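Long-range contacts in nuclear import adaptor, Nro1 (Schizosaccharomyces pombe, PDB 3MSV), which acts as a nuclear import adaptor and directly inhibits Ofd1, probably thereby keeping the transcription factor Sre1N from degradation and supporting hypoxic gene expression: residues 67-72 and 114-119; 174-179 and 203-208; 227-232 and 267-272. All blocks are in the same frame, centred on the assembly; numbering follows the deposited sequence.

Interaction 1 of 3, residues 67-72 and 114-119; sequences SQLWGL and KDFHAA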
loop_
_atom_site.group_PDB
_atom_site.type_symbol
_atom_site.label_atom_id
_atom_site.label_comp_id
_atom_site.label_asym_id
_atom_site.label_seq_id
_atom_site.Cartn_x
_atom_site.Cartn_y
_atom_site.Cartn_z
ATOM N N SER A 67 -24.338 5.986 8.505
ATOM C CA SER A 67 -23.344 5.892 9.547
ATOM C C SER A 67 -23.315 4.470 10.114
ATOM O O SER A 67 -22.248 3.924 10.436
ATOM C CB SER A 67 -23.663 6.891 10.650
ATOM O OG SER A 67 -22.850 6.658 11.786
ATOM N N GLN A 68 -24.489 3.856 10.240
ATOM C CA GLN A 68 -24.525 2.529 10.853
ATOM C C GLN A 68 -24.138 1.379 9.912
ATOM O O GLN A 68 -23.657 0.354 10.382
ATOM C CB GLN A 68 -25.838 2.284 11.605
ATOM C CG GLN A 68 -25.908 3.068 12.940
ATOM C CD GLN A 68 -24.673 2.847 13.848
ATOM O OE1 GLN A 68 -24.237 1.708 14.109
ATOM N NE2 GLN A 68 -24.110 3.951 14.335
ATOM N N LEU A 69 -24.301 1.560 8.597
ATOM C CA LEU A 69 -23.685 0.641 7.630
ATOM C C LEU A 69 -22.196 0.566 7.868
ATOM O O LEU A 69 -21.629 -0.510 8.043
ATOM C CB LEU A 69 -23.852 1.147 6.207
ATOM C CG LEU A 69 -24.784 0.444 5.241
ATOM C CD1 LEU A 69 -24.369 0.825 3.830
ATOM C CD2 LEU A 69 -24.779 -1.078 5.452
ATOM N N TRP A 70 -21.561 1.730 7.804
ATOM C CA TRP A 70 -20.142 1.862 8.102
ATOM C C TRP A 70 -19.758 1.208 9.419
ATOM O O TRP A 70 -18.749 0.530 9.499
ATOM C CB TRP A 70 -19.696 3.334 8.054
ATOM C CG TRP A 70 -19.311 3.693 6.672
ATOM C CD1 TRP A 70 -20.055 4.409 5.749
ATOM C CD2 TRP A 70 -18.105 3.308 6.001
ATOM N NE1 TRP A 70 -19.364 4.493 4.557
ATOM C CE2 TRP A 70 -18.172 3.823 4.684
ATOM C CE3 TRP A 70 -16.973 2.579 6.384
ATOM C CZ2 TRP A 70 -17.148 3.630 3.760
ATOM C CZ3 TRP A 70 -15.957 2.389 5.462
ATOM C CH2 TRP A 70 -16.051 2.911 4.168
ATOM N N GLY A 71 -20.566 1.383 10.458
ATOM C CA GLY A 71 -20.250 0.740 11.729
ATOM C C GLY A 71 -20.144 -0.785 11.594
ATOM O O GLY A 71 -19.228 -1.414 12.159
ATOM N N LEU A 72 -21.079 -1.388 10.870
ATOM C CA LEU A 72 -21.033 -2.823 10.638
ATOM C C LEU A 72 -19.739 -3.197 9.903
ATOM O O LEU A 72 -19.086 -4.178 10.246
ATOM C CB LEU A 72 -22.256 -3.292 9.827
ATOM C CG LEU A 72 -23.631 -3.217 10.504
ATOM C CD1 LEU A 72 -24.723 -3.593 9.496
ATOM C CD2 LEU A 72 -23.706 -4.147 11.728
ATOM N N LYS A 114 -22.510 9.232 -1.433
ATOM C CA LYS A 114 -21.313 8.493 -1.834
ATOM C C LYS A 114 -20.882 7.513 -0.748
ATOM O O LYS A 114 -20.506 6.386 -1.046
ATOM C CB LYS A 114 -20.152 9.450 -2.120
ATOM C CG LYS A 114 -20.357 10.339 -3.313
ATOM C CD LYS A 114 -19.058 11.084 -3.661
ATOM C CE LYS A 114 -19.184 11.685 -5.056
ATOM N NZ LYS A 114 -20.000 12.927 -5.034
ATOM N N ASP A 115 -20.975 7.940 0.507
ATOM C CA ASP A 115 -20.570 7.097 1.629
ATOM C C ASP A 115 -21.366 5.796 1.732
ATOM O O ASP A 115 -20.880 4.827 2.316
ATOM C CB ASP A 115 -20.640 7.846 2.948
ATOM C CG ASP A 115 -19.463 8.798 3.157
ATOM O OD1 ASP A 115 -19.504 9.519 4.173
ATOM O OD2 ASP A 115 -18.502 8.822 2.347
ATOM N N PHE A 116 -22.583 5.772 1.182
ATOM C CA PHE A 116 -23.361 4.534 1.168
ATOM C C PHE A 116 -22.763 3.562 0.171
ATOM O O PHE A 116 -22.574 2.394 0.471
ATOM C CB PHE A 116 -24.809 4.803 0.764
ATOM C CG PHE A 116 -25.560 3.560 0.370
ATOM C CD1 PHE A 116 -26.225 2.805 1.327
ATOM C CD2 PHE A 116 -25.590 3.142 -0.965
ATOM C CE1 PHE A 116 -26.926 1.643 0.973
ATOM C CE2 PHE A 116 -26.283 1.984 -1.349
ATOM C CZ PHE A 116 -26.960 1.233 -0.376
ATOM N N HIS A 117 -22.490 4.043 -1.038
ATOM C CA HIS A 117 -21.874 3.197 -2.060
ATOM C C HIS A 117 -20.474 2.727 -1.652
ATOM O O HIS A 117 -20.074 1.599 -1.977
ATOM C CB HIS A 117 -21.851 3.931 -3.397
ATOM C CG HIS A 117 -23.215 4.199 -3.944
ATOM N ND1 HIS A 117 -23.846 5.421 -3.819
ATOM C CD2 HIS A 117 -24.091 3.387 -4.572
ATOM C CE1 HIS A 117 -25.047 5.355 -4.364
ATOM N NE2 HIS A 117 -25.217 4.129 -4.828
ATOM N N ALA A 118 -19.753 3.593 -0.940
ATOM C CA ALA A 118 -18.420 3.310 -0.414
ATOM C C ALA A 118 -18.412 2.180 0.619
ATOM O O ALA A 118 -17.578 1.264 0.535
ATOM C CB ALA A 118 -17.788 4.581 0.189
ATOM N N ALA A 119 -19.339 2.243 1.584
ATOM C CA ALA A 119 -19.503 1.164 2.549
ATOM C C ALA A 119 -19.906 -0.155 1.874
ATOM O O ALA A 119 -19.359 -1.220 2.171
ATOM C CB ALA A 119 -20.545 1.561 3.631
#
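Trp-70 of helix 64-81 meets Asp-115, Ala-118 and Ala-119 of helix 114-129 in the N-terminal part of this all-helical repeat protein. The two helical segments run nearly parallel, 20° between their directions, with axes 9.3 Å apart. They are not consecutive, since helix 85-104 comes between them in the chain. Trp-70 NE1 donates to the backbone Asp-115 O at 2.7 Å. This bond is bent, 143° at the hydrogen, and the oxygen sits at the ring edge, tilted somewhat from its plane. CB of Ala-119 sits over one face of the five-membered ring of Trp-70, 3.4 Å from its centroid, as a CH-pi contact. Trp-70 CZ2 reaches Ala-118 CB at 3.8 Å. Beside the indole, Leu-69 CD1 wedges between Phe-116 CD1 (3.7 Å) and Ala-119 CB. Phe-116 has CG anti to its backbone N (chi1 164°), which brings ring atoms CD1 and CE1 to that methyl, which meets the ring obliquely. Further out, Arg-167 of helix 166-189 packs on Trp-70, Asp-115 and Ala-118, and helix 85-104 touches Leu-69 and Phe-116. Asp-115 O also accepts the helical bond from Ala-119 N, and its two donors arrive from opposite faces of the carbonyl plane.

Interaction 2 of 3, residues 174-179 and 203-208; sequences RAYLEK and NPYIEK
Tyr-176 and Lys-179 of helix 166-189 pack against Tyr-205 and Lys-208 of helix 198-217 in an antiparallel pair of consecutive helices, a helical hairpin of the repeat fold. The segment axes are 8.5 Å apart at 159°. The Tyr-176 ring lies against Lys-208. CB of Lys-208 sits over the centre of the Tyr-176 ring in a CH-pi contact, 3.6 Å from the centroid and 14° off the normal. The lysine chain then leads outward past the CE2 side of the ring, with Lys-208 CD 3.9 Å from Tyr-176 CE2. Tyr-176 OH is hydrogen-bonded to Gln-156 OE1, which ties the ring to a residue outside the pair. Tyr-176 CD2 also meets the edge of the Tyr-205 ring at Tyr-205 CD2, 3.9 Å away, and the two side chains cross at about a right angle. Next, Leu-177 CD2 approaches Ile-206 CD1 at 4.3 Å, a looser contact bordered by helix 235-244. Lys-179 bends at chi2 (72°) and lays its aliphatic chain on a face of Tyr-205. Its NZ makes salt bridges with Glu-145 and Asp-149. CG of Lys-179 makes a second CH-pi contact, 3.8 Å from the Tyr-205 ring centroid, while CE lies close to Tyr-205 OH.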
loop_
_atom_site.group_PDB
_atom_site.type_symbol
_atom_site.label_atom_id
_atom_site.label_comp_id
_atom_site.label_asym_id
_atom_site.label_seq_id
_atom_site.Cartn_x
_atom_site.Cartn_y
_atom_site.Cartn_z
ATOM N N ARG A 174 -8.940 0.840 -3.595
ATOM C CA ARG A 174 -8.722 -0.485 -3.023
ATOM C C ARG A 174 -9.218 -1.585 -3.954
ATOM O O ARG A 174 -8.547 -2.594 -4.149
ATOM C CB ARG A 174 -9.412 -0.586 -1.652
ATOM C CG ARG A 174 -8.765 0.313 -0.590
ATOM C CD ARG A 174 -9.598 0.436 0.698
ATOM N NE ARG A 174 -10.324 -0.777 1.034
ATOM C CZ ARG A 174 -9.772 -1.827 1.621
ATOM N NH1 ARG A 174 -8.492 -1.817 1.934
ATOM N NH2 ARG A 174 -10.493 -2.882 1.902
ATOM N N ALA A 175 -10.394 -1.386 -4.543
ATOM C CA ALA A 175 -10.970 -2.379 -5.441
ATOM C C ALA A 175 -10.193 -2.445 -6.750
ATOM O O ALA A 175 -9.983 -3.537 -7.283
ATOM C CB ALA A 175 -12.426 -2.061 -5.717
ATOM N N TYR A 176 -9.767 -1.293 -7.284
ATOM C CA TYR A 176 -8.978 -1.329 -8.512
ATOM C C TYR A 176 -7.680 -2.083 -8.254
ATOM O O TYR A 176 -7.198 -2.831 -9.096
ATOM C CB TYR A 176 -8.697 0.075 -9.055
ATOM C CG TYR A 176 -9.909 0.758 -9.705
ATOM C CD1 TYR A 176 -10.213 2.075 -9.418
ATOM C CD2 TYR A 176 -10.741 0.079 -10.608
ATOM C CE1 TYR A 176 -11.290 2.705 -9.993
ATOM C CE2 TYR A 176 -11.839 0.728 -11.222
ATOM C CZ TYR A 176 -12.104 2.035 -10.890
ATOM O OH TYR A 176 -13.168 2.720 -11.434
ATOM N N LEU A 177 -7.120 -1.919 -7.064
ATOM C CA LEU A 177 -5.838 -2.544 -6.788
ATOM C C LEU A 177 -5.972 -4.049 -6.590
ATOM O O LEU A 177 -5.099 -4.804 -7.039
ATOM C CB LEU A 177 -5.114 -1.862 -5.628
ATOM C CG LEU A 177 -4.559 -0.481 -6.010
ATOM C CD1 LEU A 177 -4.016 0.215 -4.775
ATOM C CD2 LEU A 177 -3.480 -0.565 -7.110
ATOM N N GLU A 178 -7.057 -4.499 -5.956
ATOM C CA GLU A 178 -7.279 -5.950 -5.853
ATOM C C GLU A 178 -7.527 -6.558 -7.232
ATOM O O GLU A 178 -7.166 -7.707 -7.504
ATOM C CB GLU A 178 -8.447 -6.290 -4.923
ATOM C CG GLU A 178 -8.248 -5.887 -3.482
ATOM C CD GLU A 178 -7.087 -6.599 -2.789
ATOM O OE1 GLU A 178 -6.666 -7.713 -3.223
ATOM O OE2 GLU A 178 -6.589 -6.031 -1.789
ATOM N N LYS A 179 -8.162 -5.802 -8.111
ATOM C CA LYS A 179 -8.362 -6.289 -9.471
ATOM C C LYS A 179 -6.987 -6.515 -10.143
ATOM O O LYS A 179 -6.774 -7.534 -10.803
ATOM C CB LYS A 179 -9.216 -5.307 -10.268
ATOM C CG LYS A 179 -9.483 -5.713 -11.687
ATOM C CD LYS A 179 -10.466 -6.893 -11.816
ATOM C CE LYS A 179 -10.844 -7.133 -13.306
ATOM N NZ LYS A 179 -11.665 -8.392 -13.508
ATOM N N ASN A 203 -2.315 -1.995 -16.584
ATOM C CA ASN A 203 -2.144 -0.547 -16.516
ATOM C C ASN A 203 -3.447 0.237 -16.416
ATOM O O ASN A 203 -3.509 1.214 -15.693
ATOM C CB ASN A 203 -1.340 -0.012 -17.708
ATOM C CG ASN A 203 0.158 -0.199 -17.544
ATOM O OD1 ASN A 203 0.915 0.127 -18.448
ATOM N ND2 ASN A 203 0.589 -0.735 -16.410
ATOM N N PRO A 204 -4.496 -0.173 -17.155
ATOM C CA PRO A 204 -5.740 0.596 -17.030
ATOM C C PRO A 204 -6.302 0.634 -15.589
ATOM O O PRO A 204 -6.946 1.615 -15.203
ATOM C CB PRO A 204 -6.707 -0.132 -17.990
ATOM C CG PRO A 204 -5.779 -0.817 -19.008
ATOM C CD PRO A 204 -4.608 -1.259 -18.151
ATOM N N TYR A 205 -6.074 -0.415 -14.803
ATOM C CA TYR A 205 -6.597 -0.424 -13.423
ATOM C C TYR A 205 -5.614 0.272 -12.481
ATOM O O TYR A 205 -6.015 0.912 -11.510
ATOM C CB TYR A 205 -6.873 -1.848 -12.959
ATOM C CG TYR A 205 -8.004 -2.500 -13.722
ATOM C CD1 TYR A 205 -7.749 -3.342 -14.801
ATOM C CD2 TYR A 205 -9.323 -2.255 -13.383
ATOM C CE1 TYR A 205 -8.798 -3.949 -15.508
ATOM C CE2 TYR A 205 -10.368 -2.840 -14.078
ATOM C CZ TYR A 205 -10.102 -3.687 -15.127
ATOM O OH TYR A 205 -11.141 -4.256 -15.813
ATOM N N ILE A 206 -4.324 0.158 -12.788
ATOM C CA ILE A 206 -3.304 0.939 -12.095
ATOM C C ILE A 206 -3.578 2.419 -12.259
ATOM O O ILE A 206 -3.533 3.186 -11.302
ATOM C CB ILE A 206 -1.897 0.657 -12.649
ATOM C CG1 ILE A 206 -1.487 -0.769 -12.302
ATOM C CG2 ILE A 206 -0.921 1.670 -12.090
ATOM C CD1 ILE A 206 -1.319 -1.021 -10.809
ATOM N N GLU A 207 -3.888 2.821 -13.482
ATOM C CA GLU A 207 -4.214 4.217 -13.758
ATOM C C GLU A 207 -5.481 4.681 -13.012
ATOM O O GLU A 207 -5.558 5.816 -12.537
ATOM C CB GLU A 207 -4.360 4.430 -15.272
ATOM C CG GLU A 207 -4.645 5.880 -15.682
ATOM C CD GLU A 207 -4.769 6.070 -17.201
ATOM O OE1 GLU A 207 -4.942 5.069 -17.924
ATOM O OE2 GLU A 207 -4.683 7.224 -17.683
ATOM N N LYS A 208 -6.487 3.822 -12.932
ATOM C CA LYS A 208 -7.705 4.200 -12.244
ATOM C C LYS A 208 -7.438 4.295 -10.734
ATOM O O LYS A 208 -7.939 5.187 -10.068
ATOM C CB LYS A 208 -8.853 3.212 -12.553
ATOM C CG LYS A 208 -9.591 3.470 -13.904
ATOM C CD LYS A 208 -10.106 2.139 -14.425
ATOM C CE LYS A 208 -11.413 2.234 -15.197
ATOM N NZ LYS A 208 -11.461 3.422 -16.082
#

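Interaction 3 of 3, residues 227-232 and 267-272; sequences LTPDSL and KSVVDP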
loop_
_atom_site.group_PDB
_atom_site.type_symbol
_atom_site.label_atom_id
_atom_site.label_comp_id
_atom_site.label_asym_id
_atom_site.label_seq_id
_atom_site.Cartn_x
_atom_site.Cartn_y
_atom_site.Cartn_z
ATOM N N LEU A 227 -9.627 5.777 6.630
ATOM C CA LEU A 227 -8.256 5.780 6.139
ATOM C C LEU A 227 -7.322 5.207 7.191
ATOM O O LEU A 227 -6.601 5.931 7.881
ATOM C CB LEU A 227 -7.833 7.220 5.808
ATOM C CG LEU A 227 -6.805 7.596 4.726
ATOM C CD1 LEU A 227 -5.529 8.240 5.270
ATOM C CD2 LEU A 227 -6.491 6.479 3.766
ATOM N N THR A 228 -7.343 3.889 7.318
ATOM C CA THR A 228 -6.576 3.220 8.325
ATOM C C THR A 228 -5.458 2.502 7.591
ATOM O O THR A 228 -5.557 2.268 6.384
ATOM C CB THR A 228 -7.428 2.178 9.062
ATOM O OG1 THR A 228 -7.832 1.176 8.128
ATOM C CG2 THR A 228 -8.658 2.813 9.704
ATOM N N PRO A 229 -4.394 2.146 8.321
ATOM C CA PRO A 229 -3.325 1.317 7.773
ATOM C C PRO A 229 -3.873 0.007 7.186
ATOM O O PRO A 229 -3.417 -0.431 6.123
ATOM C CB PRO A 229 -2.434 1.038 8.995
ATOM C CG PRO A 229 -2.701 2.178 9.935
ATOM C CD PRO A 229 -4.147 2.547 9.721
ATOM N N ASP A 230 -4.832 -0.612 7.868
ATOM C CA ASP A 230 -5.505 -1.795 7.343
ATOM C C ASP A 230 -6.066 -1.510 5.961
ATOM O O ASP A 230 -5.860 -2.272 5.024
ATOM C CB ASP A 230 -6.684 -2.208 8.239
ATOM C CG ASP A 230 -7.668 -3.151 7.507
ATOM O OD1 ASP A 230 -7.181 -4.220 7.061
ATOM O OD2 ASP A 230 -8.897 -2.824 7.361
ATOM N N SER A 231 -6.797 -0.413 5.841
ATOM C CA SER A 231 -7.443 -0.081 4.594
ATOM C C SER A 231 -6.443 0.170 3.458
ATOM O O SER A 231 -6.809 0.098 2.279
ATOM C CB SER A 231 -8.362 1.136 4.769
ATOM O OG SER A 231 -7.619 2.334 4.694
ATOM N N LEU A 232 -5.192 0.465 3.805
ATOM C CA LEU A 232 -4.199 0.798 2.791
ATOM C C LEU A 232 -3.331 -0.394 2.342
ATOM O O LEU A 232 -2.446 -0.244 1.490
ATOM C CB LEU A 232 -3.314 1.950 3.264
ATOM C CG LEU A 232 -4.000 3.302 3.359
ATOM C CD1 LEU A 232 -2.961 4.344 3.796
ATOM C CD2 LEU A 232 -4.613 3.643 2.011
ATOM N N LYS A 267 -0.391 9.685 6.337
ATOM C CA LYS A 267 -1.659 10.269 6.737
ATOM C C LYS A 267 -2.541 9.336 7.556
ATOM O O LYS A 267 -3.241 9.787 8.465
ATOM C CB LYS A 267 -2.441 10.775 5.526
ATOM C CG LYS A 267 -3.781 11.370 5.924
ATOM C CD LYS A 267 -4.026 12.664 5.226
ATOM C CE LYS A 267 -4.123 12.490 3.748
ATOM N NZ LYS A 267 -4.714 13.714 3.195
ATOM N N SER A 268 -2.533 8.042 7.250
ATOM C CA SER A 268 -3.401 7.127 7.985
ATOM C C SER A 268 -3.075 7.113 9.486
ATOM O O SER A 268 -3.824 6.547 10.293
ATOM C CB SER A 268 -3.327 5.709 7.414
ATOM O OG SER A 268 -2.087 5.082 7.703
ATOM N N VAL A 269 -1.958 7.734 9.855
ATOM C CA VAL A 269 -1.517 7.718 11.248
ATOM C C VAL A 269 -0.903 9.049 11.737
ATOM O O VAL A 269 -0.101 9.033 12.658
ATOM C CB VAL A 269 -0.472 6.571 11.497
ATOM C CG1 VAL A 269 -1.019 5.222 11.078
ATOM C CG2 VAL A 269 0.843 6.865 10.756
ATOM N N VAL A 270 -1.258 10.191 11.140
ATOM C CA VAL A 270 -0.654 11.459 11.587
ATOM C C VAL A 270 -1.211 11.955 12.897
ATOM O O VAL A 270 -0.542 12.688 13.611
ATOM C CB VAL A 270 -0.799 12.640 10.600
ATOM C CG1 VAL A 270 0.505 12.846 9.823
ATOM C CG2 VAL A 270 -2.036 12.497 9.724
ATOM N N ASP A 271 -2.450 11.609 13.198
ATOM C CA ASP A 271 -2.966 11.942 14.502
ATOM C C ASP A 271 -2.004 11.328 15.518
ATOM O O ASP A 271 -1.860 10.107 15.584
ATOM C CB ASP A 271 -4.364 11.389 14.682
ATOM C CG ASP A 271 -4.867 11.556 16.094
ATOM O OD1 ASP A 271 -4.128 12.135 16.921
ATOM O OD2 ASP A 271 -5.992 11.101 16.388
ATOM N N PRO A 272 -1.319 12.175 16.299
ATOM C CA PRO A 272 -0.325 11.662 17.250
ATOM C C PRO A 272 -0.934 10.686 18.275
ATOM O O PRO A 272 -0.207 9.907 18.885
ATOM C CB PRO A 272 0.211 12.935 17.935
ATOM C CG PRO A 272 -0.840 13.994 17.691
ATOM C CD PRO A 272 -1.456 13.644 16.355
HETATM O O HOH W 1 -6.125 5.426 11.019
#
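Thr-228 and Ser-268 bring the two loop backbones together, with their CA atoms 5.0 Å apart. Leu-227 O lies 3.3 Å from Ser-268 CB and makes a CA-H...O contact with Ser-268 CA. A water donates to both Leu-227 O (3.2 Å) and Ser-268 O (2.7 Å), so it bridges the two main chains. Leu-227 CD1 lies against Ser-268 N and CA, and also meets Lys-267 CG at 3.6 Å. Pro-229 CG touches Val-269 CG1 at 3.7 Å, and the two side chains meet at a slant. Leu-232 CD1 also reaches Ser-268 CB, 3.9 Å away. Together these contacts join the turn before helix 235-244 to the loop at the end of helix 251-267, a loop-to-loop contact of the helical repeat fold. Thr-228 opens an ST motif: its OG1 accepts from Ser-231 N at 3.0 Å. In return, Ser-231 OG donates to a lone pair of Thr-228 O, in the carbonyl plane; Ala-226 O is a second hydrogen-bond partner of this hydroxyl. Ser-268 OG lies between the backbone N and the carbonyl carbon (chi1 71°) and bonds back to Trp-265 O. Lys-267 leads away, its NZ bonding to the carbonyls of Thr-221 and Leu-216, while Ala-282 of helix 276-302 packs on Ser-268 and Val-269.

In the fold
The three contacts come in series along the chain. Interactions 1 and 2 are about 22 Å apart between centres, 1 and 3 about 18 Å, and 2 and 3 about 21 Å. Interactions 2 and 3 touch directly, where Arg-174 NH1 probably bonds to Ser-231 O at 2.6 Å. Interactions 1 and 2 belong to the N-terminal Nro1 region, and interaction 3 ties that region to the C-terminal one. Helix 166-189 is the element common to all three. It carries residues 174-179 of interaction 2, its Arg-167 packs on interaction 1, and its Leu-170 touches Ser-231 and Leu-232 of interaction 3. From there, interaction 3 carries the packing on toward the C-terminal helices.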